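Local coordinates for WbbZ protein (Klebsiella pneumoniae subsp. pneumoniae NTUH-K2044, PDB 6X1L) that is of unknown function but is probably a polysaccharide pyruvyl transferase with a GT-B-like fold of two parallel-sheet domains, at residues Y26-G36 / I191-D201; D149-L160 / H229-L237. All coordinates share one frame; numbering follows the deposited sequence.

Interaction 1: Y26-G36 / I191-D201; sequences YKANPGNAGDG and ISLTWNGDYWD
Gly31 and Gly197 pair as a single antiparallel bridge, the one place where the backbones of 26-36 and 191-201 exchange hydrogen bonds in both directions: Gly31 N donates to Gly197 O (3.1 Å), and Gly197 N returns a bond to Gly31 O. Backbone angles near 154/-156° at Gly31, with a similar conformation at Gly197, call for glycine, since a CB would be jammed against the preceding carbonyl oxygen. Ala33 N donates to Ser192 O at 2.8 Å.

The Trp200 indole dominates the side chains. Its NE1 donates to Gly31 O (3.0 Å) nearly in the indole plane. Trp200 NE1 and Gly197 N approach that oxygen from opposite faces of its carbonyl plane, neither along a lone pair. Gly36 CA sits over one face of the indole in a CH-pi contact, 3.6 Å from the centroid of the Trp200 six-membered ring; Tyr199 CB backs the other face. At the strand end, Lys27, bent at chi2 and chi4, gives NZ three acceptors: salt bridges to Asp198 OD1 (3.0 Å) and Asp201 OD2 (3.0 Å), both on syn lone pairs, and a bond to Ala28 O (2.6 Å) in its carbonyl plane. The other oxygen, Asp201 OD1, takes Ala28 N at 2.9 Å.

Asn32 N-caps helix 33-48 and forms a capping box with Asp35 through two weak bonds, Gly34 N to Asn32 OD1 and Asn32 N to Asp35 OD2. Strand 23-27 of the parallel sheet, a glycine-containing loop and the N-terminus of helix 33-48 follow one another as in a Rossmann-like half of a GT-B protein.

Interaction 2: D149-L160 / H229-L237; sequences DMAFYLDLNKYL and HVAILASLL
A buried carboxylate meeting a histidine is the odd polar element in an otherwise greasy contact: His229 NE2 donates to Asp149 OD2 at 3.0 Å and only weakly to OD1 of the same Asp149. The bond is not flat. NE2 lies 41° out of the carboxylate plane, and the planes of carboxylate and imidazole are 58° apart. Ala151 N reaches Asp149 OD2 from the opposite face, at 2.9 Å, closing an Asx turn, while Asp149 OD1 is held by a salt bridge from Arg125. CG anti to the backbone N (chi1 180°) extends the carboxylate toward the helix and His229.

Beside it, Ala151 CB abuts the imidazole edge 3.7 Å from His229 CD2 and also touches Ile232 CG2. The arrangement joins the 3-10 turns after strand 144-146, the last strand of the six-stranded parallel sheet, to helix 228-236, which lies between strands 220-225 and 240-243 of the four-stranded sheet, consistent with a two-domain GT-B-like architecture.

Ile232 crosses Phe152 at about a right angle, its CG2 over one ring face toward the rim and its CD1 3.9 Å from Phe152 CE2. Leu236 CD1 approaches Ala151 O at 3.6 Å, and its CB faces Leu156 CD2. At the helix end, Leu160 and Leu237 run antiparallel alongside one another, Leu160 CD2 meeting Leu237 CD2 at 3.6 Å.

The segments of interactions 1 and 2 alternate along the chain, and the two contact centres lie about 15 Å apart. They meet where helix 228-236 begins: Val230 CG2 packs 3.5 Å from Ser192 OG and 3.9 Å from Ile191 CG1. The same imidazole that takes part in interaction 2 lies against interaction 1, with His229 CG 3.8 Å from Gly34 O. Interaction 1 sets the 26-36 turn of the six-stranded sheet against the loop before helix 203-218, and interaction 2 sets the loop after strand 144-146 against helix 228-236, consistent with an interdomain region. No ligand marks a site here, so any catalytic role for these residues remains open.

Interaction 1: Y26-G36 / I191-D201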
loop_
_atom_site.group_PDB
_atom_site.type_symbol
_atom_site.label_atom_id
_atom_site.label_comp_id
_atom_site.label_asym_id
_atom_site.label_seq_id
_atom_site.Cartn_x
_atom_site.Cartn_y
_atom_site.Cartn_z
ATOM N N TYR A 26 8.796 19.234 -11.061
ATOM C CA TYR A 26 8.316 17.887 -11.341
ATOM C C TYR A 26 6.901 17.693 -10.815
ATOM O O TYR A 26 6.615 18.001 -9.653
ATOM C CB TYR A 26 9.253 16.838 -10.736
ATOM C CG TYR A 26 8.743 15.417 -10.853
ATOM C CD1 TYR A 26 8.677 14.783 -12.085
ATOM C CD2 TYR A 26 8.332 14.706 -9.727
ATOM C CE1 TYR A 26 8.213 13.486 -12.200
ATOM C CE2 TYR A 26 7.868 13.406 -9.831
ATOM C CZ TYR A 26 7.812 12.802 -11.070
ATOM O OH TYR A 26 7.353 11.512 -11.186
ATOM N N LYS A 27 6.025 17.177 -11.676
ATOM C CA LYS A 27 4.674 16.772 -11.302
ATOM C C LYS A 27 4.530 15.286 -11.595
ATOM O O LYS A 27 4.542 14.876 -12.762
ATOM C CB LYS A 27 3.614 17.571 -12.055
ATOM C CG LYS A 27 2.191 17.194 -11.649
ATOM C CD LYS A 27 1.951 17.502 -10.176
ATOM C CE LYS A 27 0.645 16.895 -9.663
ATOM N NZ LYS A 27 0.715 15.409 -9.540
ATOM N N ALA A 28 4.398 14.483 -10.542
ATOM C CA ALA A 28 4.166 13.057 -10.712
ATOM C C ALA A 28 2.789 12.816 -11.316
ATOM O O ALA A 28 1.818 13.499 -10.984
ATOM C CB ALA A 28 4.284 12.332 -9.370
ATOM N N ASN A 29 2.713 11.840 -12.203
ATOM C CA ASN A 29 1.433 11.458 -12.785
ATOM C C ASN A 29 0.535 10.856 -11.708
ATOM O O ASN A 29 0.967 9.946 -10.994
ATOM C CB ASN A 29 1.656 10.447 -13.908
ATOM C CG ASN A 29 0.388 10.133 -14.677
ATOM O OD1 ASN A 29 -0.358 11.035 -15.056
ATOM N ND2 ASN A 29 0.136 8.847 -14.908
ATOM N N PRO A 30 -0.689 11.345 -11.540
ATOM C CA PRO A 30 -1.634 10.683 -10.634
ATOM C C PRO A 30 -2.222 9.430 -11.263
ATOM O O PRO A 30 -2.231 9.254 -12.483
ATOM C CB PRO A 30 -2.723 11.741 -10.411
ATOM C CG PRO A 30 -2.148 13.027 -10.934
ATOM C CD PRO A 30 -1.202 12.636 -12.020
ATOM N N GLY A 31 -2.707 8.545 -10.407
ATOM C CA GLY A 31 -3.336 7.328 -10.872
ATOM C C GLY A 31 -3.234 6.236 -9.827
ATOM O O GLY A 31 -3.087 6.509 -8.641
ATOM N N ASN A 32 -3.315 4.994 -10.302
ATOM C CA ASN A 32 -3.333 3.839 -9.417
ATOM C C ASN A 32 -1.905 3.483 -9.008
ATOM O O ASN A 32 -0.955 4.229 -9.259
ATOM C CB ASN A 32 -4.080 2.677 -10.074
ATOM C CG ASN A 32 -3.450 2.215 -11.379
ATOM O OD1 ASN A 32 -2.228 2.180 -11.529
ATOM N ND2 ASN A 32 -4.293 1.837 -12.327
ATOM N N ALA A 33 -1.743 2.328 -8.360
ATOM C CA ALA A 33 -0.437 1.929 -7.851
ATOM C C ALA A 33 0.562 1.641 -8.963
ATOM O O ALA A 33 1.772 1.689 -8.717
ATOM C CB ALA A 33 -0.583 0.708 -6.939
ATOM N N GLY A 34 0.086 1.328 -10.171
ATOM C CA GLY A 34 0.981 1.296 -11.315
ATOM C C GLY A 34 1.675 2.627 -11.526
ATOM O O GLY A 34 2.877 2.680 -11.796
ATOM N N ASP A 35 0.930 3.724 -11.384
ATOM C CA ASP A 35 1.522 5.048 -11.499
ATOM C C ASP A 35 2.459 5.365 -10.343
ATOM O O ASP A 35 3.355 6.202 -10.500
ATOM C CB ASP A 35 0.414 6.087 -11.604
ATOM C CG ASP A 35 -0.300 6.019 -12.938
ATOM O OD1 ASP A 35 0.357 6.280 -13.967
ATOM O OD2 ASP A 35 -1.501 5.670 -12.967
ATOM N N GLY A 36 2.279 4.717 -9.191
ATOM C CA GLY A 36 3.264 4.840 -8.133
ATOM C C GLY A 36 4.573 4.159 -8.469
ATOM O O GLY A 36 5.634 4.585 -8.005
ATOM N N ILE A 191 -4.132 -5.562 -7.486
ATOM C CA ILE A 191 -3.214 -4.832 -6.618
ATOM C C ILE A 191 -2.889 -3.444 -7.144
ATOM O O ILE A 191 -2.349 -2.618 -6.396
ATOM C CB ILE A 191 -1.919 -5.644 -6.416
ATOM C CG1 ILE A 191 -1.255 -5.930 -7.765
ATOM C CG2 ILE A 191 -2.230 -6.950 -5.671
ATOM C CD1 ILE A 191 0.116 -6.568 -7.656
ATOM N N SER A 192 -3.201 -3.165 -8.412
ATOM C CA SER A 192 -3.050 -1.808 -8.926
ATOM C C SER A 192 -4.024 -0.845 -8.260
ATOM O O SER A 192 -3.688 0.325 -8.051
ATOM C CB SER A 192 -3.251 -1.791 -10.444
ATOM O OG SER A 192 -2.318 -2.638 -11.086
ATOM N N LEU A 193 -5.223 -1.312 -7.911
ATOM C CA LEU A 193 -6.255 -0.453 -7.348
ATOM C C LEU A 193 -6.151 -0.308 -5.831
ATOM O O LEU A 193 -7.153 0.009 -5.182
ATOM C CB LEU A 193 -7.644 -0.972 -7.726
ATOM C CG LEU A 193 -8.136 -0.663 -9.138
ATOM C CD1 LEU A 193 -9.611 -1.013 -9.270
ATOM C CD2 LEU A 193 -7.891 0.799 -9.494
ATOM N N THR A 194 -4.969 -0.516 -5.256
ATOM C CA THR A 194 -4.796 -0.359 -3.817
ATOM C C THR A 194 -4.742 1.119 -3.448
ATOM O O THR A 194 -5.699 1.660 -2.887
ATOM C CB THR A 194 -3.539 -1.093 -3.351
ATOM O OG1 THR A 194 -2.410 -0.659 -4.123
ATOM C CG2 THR A 194 -3.722 -2.600 -3.528
ATOM N N TRP A 195 -3.634 1.782 -3.755
ATOM C CA TRP A 195 -3.542 3.232 -3.650
ATOM C C TRP A 195 -3.869 3.831 -5.011
ATOM O O TRP A 195 -3.276 3.439 -6.018
ATOM C CB TRP A 195 -2.149 3.656 -3.184
ATOM C CG TRP A 195 -1.932 3.420 -1.721
ATOM C CD1 TRP A 195 -1.522 2.263 -1.127
ATOM C CD2 TRP A 195 -2.134 4.364 -0.665
ATOM N NE1 TRP A 195 -1.453 2.428 0.237
ATOM C CE2 TRP A 195 -1.822 3.711 0.545
ATOM C CE3 TRP A 195 -2.546 5.699 -0.625
ATOM C CZ2 TRP A 195 -1.908 4.349 1.778
ATOM C CZ3 TRP A 195 -2.632 6.331 0.602
ATOM C CH2 TRP A 195 -2.314 5.656 1.787
ATOM N N ASN A 196 -4.825 4.760 -5.045
ATOM C CA ASN A 196 -5.334 5.268 -6.318
ATOM C C ASN A 196 -5.714 6.733 -6.156
ATOM O O ASN A 196 -6.757 7.043 -5.575
ATOM C CB ASN A 196 -6.528 4.444 -6.790
ATOM C CG ASN A 196 -7.032 4.879 -8.148
ATOM O OD1 ASN A 196 -6.265 5.358 -8.985
ATOM N ND2 ASN A 196 -8.330 4.721 -8.373
ATOM N N GLY A 197 -4.883 7.625 -6.683
ATOM C CA GLY A 197 -5.149 9.049 -6.577
ATOM C C GLY A 197 -3.881 9.848 -6.835
ATOM O O GLY A 197 -2.901 9.330 -7.368
ATOM N N ASP A 198 -3.930 11.118 -6.437
ATOM C CA ASP A 198 -2.809 12.040 -6.626
ATOM C C ASP A 198 -1.864 11.981 -5.424
ATOM O O ASP A 198 -1.677 12.946 -4.684
ATOM C CB ASP A 198 -3.322 13.456 -6.861
ATOM C CG ASP A 198 -2.254 14.383 -7.420
ATOM O OD1 ASP A 198 -1.217 13.883 -7.903
ATOM O OD2 ASP A 198 -2.453 15.616 -7.374
ATOM N N TYR A 199 -1.260 10.808 -5.243
ATOM C CA TYR A 199 -0.399 10.556 -4.095
ATOM C C TYR A 199 1.085 10.598 -4.418
ATOM O O TYR A 199 1.898 10.750 -3.502
ATOM C CB TYR A 199 -0.712 9.182 -3.488
ATOM C CG TYR A 199 -2.133 9.023 -3.004
ATOM C CD1 TYR A 199 -2.575 9.689 -1.873
ATOM C CD2 TYR A 199 -3.027 8.196 -3.672
ATOM C CE1 TYR A 199 -3.877 9.546 -1.420
ATOM C CE2 TYR A 199 -4.332 8.047 -3.227
ATOM C CZ TYR A 199 -4.748 8.723 -2.102
ATOM O OH TYR A 199 -6.043 8.580 -1.657
ATOM N N TRP A 200 1.457 10.485 -5.688
ATOM C CA TRP A 200 2.789 10.010 -6.028
ATOM C C TRP A 200 3.856 11.098 -6.028
ATOM O O TRP A 200 5.013 10.799 -6.344
ATOM C CB TRP A 200 2.719 9.282 -7.367
ATOM C CG TRP A 200 1.602 8.278 -7.344
ATOM C CD1 TRP A 200 0.529 8.219 -8.182
ATOM C CD2 TRP A 200 1.427 7.217 -6.392
ATOM N NE1 TRP A 200 -0.291 7.171 -7.830
ATOM C CE2 TRP A 200 0.238 6.541 -6.733
ATOM C CE3 TRP A 200 2.167 6.766 -5.292
ATOM C CZ2 TRP A 200 -0.228 5.439 -6.013
ATOM C CZ3 TRP A 200 1.703 5.671 -4.577
ATOM C CH2 TRP A 200 0.520 5.020 -4.943
ATOM N N ASP A 201 3.519 12.327 -5.634
ATOM C CA ASP A 201 4.539 13.334 -5.370
ATOM C C ASP A 201 5.272 13.102 -4.052
ATOM O O ASP A 201 6.241 13.813 -3.763
ATOM C CB ASP A 201 3.906 14.726 -5.381
ATOM C CG ASP A 201 3.347 15.094 -6.746
ATOM O OD1 ASP A 201 4.125 15.108 -7.727
ATOM O OD2 ASP A 201 2.130 15.355 -6.843
HETATM O O HOH W 1 6.376 16.411 -7.218
#

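Interaction 2: D149-L160 / H229-L237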
loop_
_atom_site.group_PDB
_atom_site.type_symbol
_atom_site.label_atom_id
_atom_site.label_comp_id
_atom_site.label_asym_id
_atom_site.label_seq_id
_atom_site.Cartn_x
_atom_site.Cartn_y
_atom_site.Cartn_z
ATOM N N ASP A 149 9.446 2.671 -20.757
ATOM C CA ASP A 149 8.730 3.156 -19.582
ATOM C C ASP A 149 9.691 3.294 -18.409
ATOM O O ASP A 149 10.653 2.531 -18.276
ATOM C CB ASP A 149 7.589 2.196 -19.230
ATOM C CG ASP A 149 6.796 2.641 -18.003
ATOM O OD1 ASP A 149 5.846 3.443 -18.153
ATOM O OD2 ASP A 149 7.119 2.182 -16.886
HETATM N N MSE A 150 9.447 4.295 -17.568
HETATM C CA MSE A 150 10.341 4.589 -16.447
HETATM C C MSE A 150 10.560 3.383 -15.528
HETATM O O MSE A 150 11.653 3.210 -14.983
HETATM C CB MSE A 150 9.808 5.762 -15.618
HETATM C CG MSE A 150 9.825 7.109 -16.320
HETATM SE SE MSE A 150 11.598 7.635 -16.953
HETATM C CE MSE A 150 12.529 7.785 -15.248
ATOM N N ALA A 151 9.532 2.541 -15.374
ATOM C CA ALA A 151 9.622 1.432 -14.424
ATOM C C ALA A 151 10.779 0.491 -14.731
ATOM O O ALA A 151 11.259 -0.197 -13.827
ATOM C CB ALA A 151 8.311 0.647 -14.385
ATOM N N PHE A 152 11.260 0.454 -15.975
ATOM C CA PHE A 152 12.443 -0.356 -16.226
ATOM C C PHE A 152 13.688 0.230 -15.570
ATOM O O PHE A 152 14.685 -0.484 -15.422
ATOM C CB PHE A 152 12.628 -0.545 -17.735
ATOM C CG PHE A 152 11.510 -1.328 -18.371
ATOM C CD1 PHE A 152 11.524 -2.718 -18.362
ATOM C CD2 PHE A 152 10.423 -0.680 -18.933
ATOM C CE1 PHE A 152 10.487 -3.445 -18.920
ATOM C CE2 PHE A 152 9.382 -1.399 -19.499
ATOM C CZ PHE A 152 9.414 -2.785 -19.490
ATOM N N TYR A 153 13.636 1.490 -15.131
ATOM C CA TYR A 153 14.715 2.108 -14.365
ATOM C C TYR A 153 14.645 1.803 -12.873
ATOM O O TYR A 153 15.476 2.319 -12.119
ATOM C CB TYR A 153 14.705 3.630 -14.545
ATOM C CG TYR A 153 15.413 4.125 -15.787
ATOM C CD1 TYR A 153 16.777 4.399 -15.767
ATOM C CD2 TYR A 153 14.719 4.333 -16.971
ATOM C CE1 TYR A 153 17.432 4.856 -16.895
ATOM C CE2 TYR A 153 15.364 4.792 -18.105
ATOM C CZ TYR A 153 16.720 5.050 -18.059
ATOM O OH TYR A 153 17.369 5.505 -19.184
ATOM N N LEU A 154 13.680 1.001 -12.430
ATOM C CA LEU A 154 13.502 0.763 -10.999
ATOM C C LEU A 154 14.734 0.090 -10.406
ATOM O O LEU A 154 15.203 -0.933 -10.911
ATOM C CB LEU A 154 12.260 -0.097 -10.771
ATOM C CG LEU A 154 11.726 -0.233 -9.341
ATOM C CD1 LEU A 154 11.112 1.075 -8.870
ATOM C CD2 LEU A 154 10.710 -1.360 -9.282
ATOM N N ASP A 155 15.264 0.675 -9.330
ATOM C CA ASP A 155 16.395 0.099 -8.600
ATOM C C ASP A 155 15.874 -1.055 -7.747
ATOM O O ASP A 155 15.681 -0.944 -6.533
ATOM C CB ASP A 155 17.084 1.167 -7.758
ATOM C CG ASP A 155 18.341 0.659 -7.086
ATOM O OD1 ASP A 155 18.775 -0.470 -7.404
ATOM O OD2 ASP A 155 18.893 1.388 -6.236
ATOM N N LEU A 156 15.693 -2.203 -8.405
ATOM C CA LEU A 156 14.833 -3.265 -7.890
ATOM C C LEU A 156 15.291 -3.804 -6.539
ATOM O O LEU A 156 14.454 -4.175 -5.709
ATOM C CB LEU A 156 14.761 -4.398 -8.914
ATOM C CG LEU A 156 13.811 -5.564 -8.645
ATOM C CD1 LEU A 156 12.374 -5.073 -8.565
ATOM C CD2 LEU A 156 13.961 -6.621 -9.726
ATOM N N ASN A 157 16.599 -3.851 -6.289
ATOM C CA ASN A 157 17.088 -4.586 -5.129
ATOM C C ASN A 157 16.737 -3.922 -3.804
ATOM O O ASN A 157 16.769 -4.593 -2.765
ATOM C CB ASN A 157 18.598 -4.788 -5.234
ATOM C CG ASN A 157 18.967 -5.857 -6.241
ATOM O OD1 ASN A 157 19.004 -5.604 -7.444
ATOM N ND2 ASN A 157 19.234 -7.064 -5.754
ATOM N N LYS A 158 16.397 -2.636 -3.801
ATOM C CA LYS A 158 16.005 -1.988 -2.558
ATOM C C LYS A 158 14.515 -2.123 -2.268
ATOM O O LYS A 158 14.059 -1.664 -1.215
ATOM C CB LYS A 158 16.405 -0.510 -2.568
ATOM C CG LYS A 158 15.628 0.358 -3.525
ATOM C CD LYS A 158 16.127 1.791 -3.446
ATOM C CE LYS A 158 15.385 2.691 -4.413
ATOM N NZ LYS A 158 15.882 4.089 -4.338
ATOM N N TYR A 159 13.755 -2.752 -3.164
ATOM C CA TYR A 159 12.338 -3.018 -2.960
ATOM C C TYR A 159 12.046 -4.464 -2.583
ATOM O O TYR A 159 10.937 -4.755 -2.124
ATOM C CB TYR A 159 11.546 -2.672 -4.228
ATOM C CG TYR A 159 11.681 -1.239 -4.680
ATOM C CD1 TYR A 159 12.742 -0.841 -5.494
ATOM C CD2 TYR A 159 10.743 -0.284 -4.313
ATOM C CE1 TYR A 159 12.870 0.467 -5.909
ATOM C CE2 TYR A 159 10.861 1.034 -4.732
ATOM C CZ TYR A 159 11.928 1.401 -5.531
ATOM O OH TYR A 159 12.058 2.709 -5.947
ATOM N N LEU A 160 13.001 -5.371 -2.772
ATOM C CA LEU A 160 12.738 -6.795 -2.635
ATOM C C LEU A 160 12.637 -7.199 -1.170
ATOM O O LEU A 160 13.350 -6.674 -0.310
ATOM C CB LEU A 160 13.837 -7.608 -3.322
ATOM C CG LEU A 160 14.053 -7.332 -4.813
ATOM C CD1 LEU A 160 15.197 -8.173 -5.369
ATOM C CD2 LEU A 160 12.777 -7.571 -5.605
ATOM N N HIS A 229 1.798 -2.402 -15.295
ATOM C CA HIS A 229 2.926 -2.355 -14.380
ATOM C C HIS A 229 2.977 -3.538 -13.428
ATOM O O HIS A 229 4.040 -3.800 -12.859
ATOM C CB HIS A 229 2.927 -1.022 -13.639
ATOM C CG HIS A 229 3.366 0.111 -14.510
ATOM N ND1 HIS A 229 2.491 0.815 -15.310
ATOM C CD2 HIS A 229 4.598 0.608 -14.771
ATOM C CE1 HIS A 229 3.161 1.722 -15.997
ATOM N NE2 HIS A 229 4.442 1.614 -15.691
ATOM N N VAL A 230 1.884 -4.284 -13.274
ATOM C CA VAL A 230 1.999 -5.625 -12.712
ATOM C C VAL A 230 2.845 -6.500 -13.628
ATOM O O VAL A 230 3.770 -7.191 -13.184
ATOM C CB VAL A 230 0.607 -6.237 -12.479
ATOM C CG1 VAL A 230 0.740 -7.695 -12.049
ATOM C CG2 VAL A 230 -0.161 -5.434 -11.438
ATOM N N ALA A 231 2.545 -6.474 -14.928
ATOM C CA ALA A 231 3.326 -7.253 -15.882
ATOM C C ALA A 231 4.786 -6.822 -15.883
ATOM O O ALA A 231 5.690 -7.666 -15.934
ATOM C CB ALA A 231 2.723 -7.126 -17.281
ATOM N N ILE A 232 5.038 -5.512 -15.818
ATOM C CA ILE A 232 6.413 -5.022 -15.798
ATOM C C ILE A 232 7.128 -5.477 -14.529
ATOM O O ILE A 232 8.245 -6.006 -14.584
ATOM C CB ILE A 232 6.440 -3.491 -15.955
ATOM C CG1 ILE A 232 6.133 -3.103 -17.410
ATOM C CG2 ILE A 232 7.790 -2.933 -15.533
ATOM C CD1 ILE A 232 5.996 -1.620 -17.628
ATOM N N LEU A 233 6.494 -5.284 -13.368
ATOM C CA LEU A 233 7.113 -5.686 -12.106
ATOM C C LEU A 233 7.428 -7.175 -12.099
ATOM O O LEU A 233 8.543 -7.586 -11.760
ATOM C CB LEU A 233 6.200 -5.335 -10.933
ATOM C CG LEU A 233 6.107 -3.882 -10.474
ATOM C CD1 LEU A 233 5.159 -3.790 -9.288
ATOM C CD2 LEU A 233 7.483 -3.336 -10.113
ATOM N N ALA A 234 6.452 -8.002 -12.479
ATOM C CA ALA A 234 6.685 -9.440 -12.525
ATOM C C ALA A 234 7.778 -9.801 -13.523
ATOM O O ALA A 234 8.538 -10.748 -13.289
ATOM C CB ALA A 234 5.385 -10.168 -12.861
ATOM N N SER A 235 7.878 -9.058 -14.632
ATOM C CA SER A 235 8.950 -9.299 -15.596
ATOM C C SER A 235 10.310 -8.967 -14.999
ATOM O O SER A 235 11.279 -9.707 -15.202
ATOM C CB SER A 235 8.717 -8.482 -16.870
ATOM O OG SER A 235 7.559 -8.920 -17.556
ATOM N N LEU A 236 10.407 -7.844 -14.280
ATOM C CA LEU A 236 11.638 -7.526 -13.561
ATOM C C LEU A 236 11.995 -8.613 -12.554
ATOM O O LEU A 236 13.179 -8.894 -12.333
ATOM C CB LEU A 236 11.500 -6.181 -12.848
ATOM C CG LEU A 236 11.249 -4.951 -13.721
ATOM C CD1 LEU A 236 11.185 -3.697 -12.863
ATOM C CD2 LEU A 236 12.332 -4.826 -14.779
ATOM N N LEU A 237 10.991 -9.235 -11.941
ATOM C CA LEU A 237 11.216 -10.300 -10.973
ATOM C C LEU A 237 11.577 -11.630 -11.623
ATOM O O LEU A 237 11.830 -12.602 -10.906
ATOM C CB LEU A 237 9.973 -10.476 -10.096
ATOM C CG LEU A 237 9.587 -9.275 -9.231
ATOM C CD1 LEU A 237 8.233 -9.496 -8.575
ATOM C CD2 LEU A 237 10.654 -9.013 -8.183
#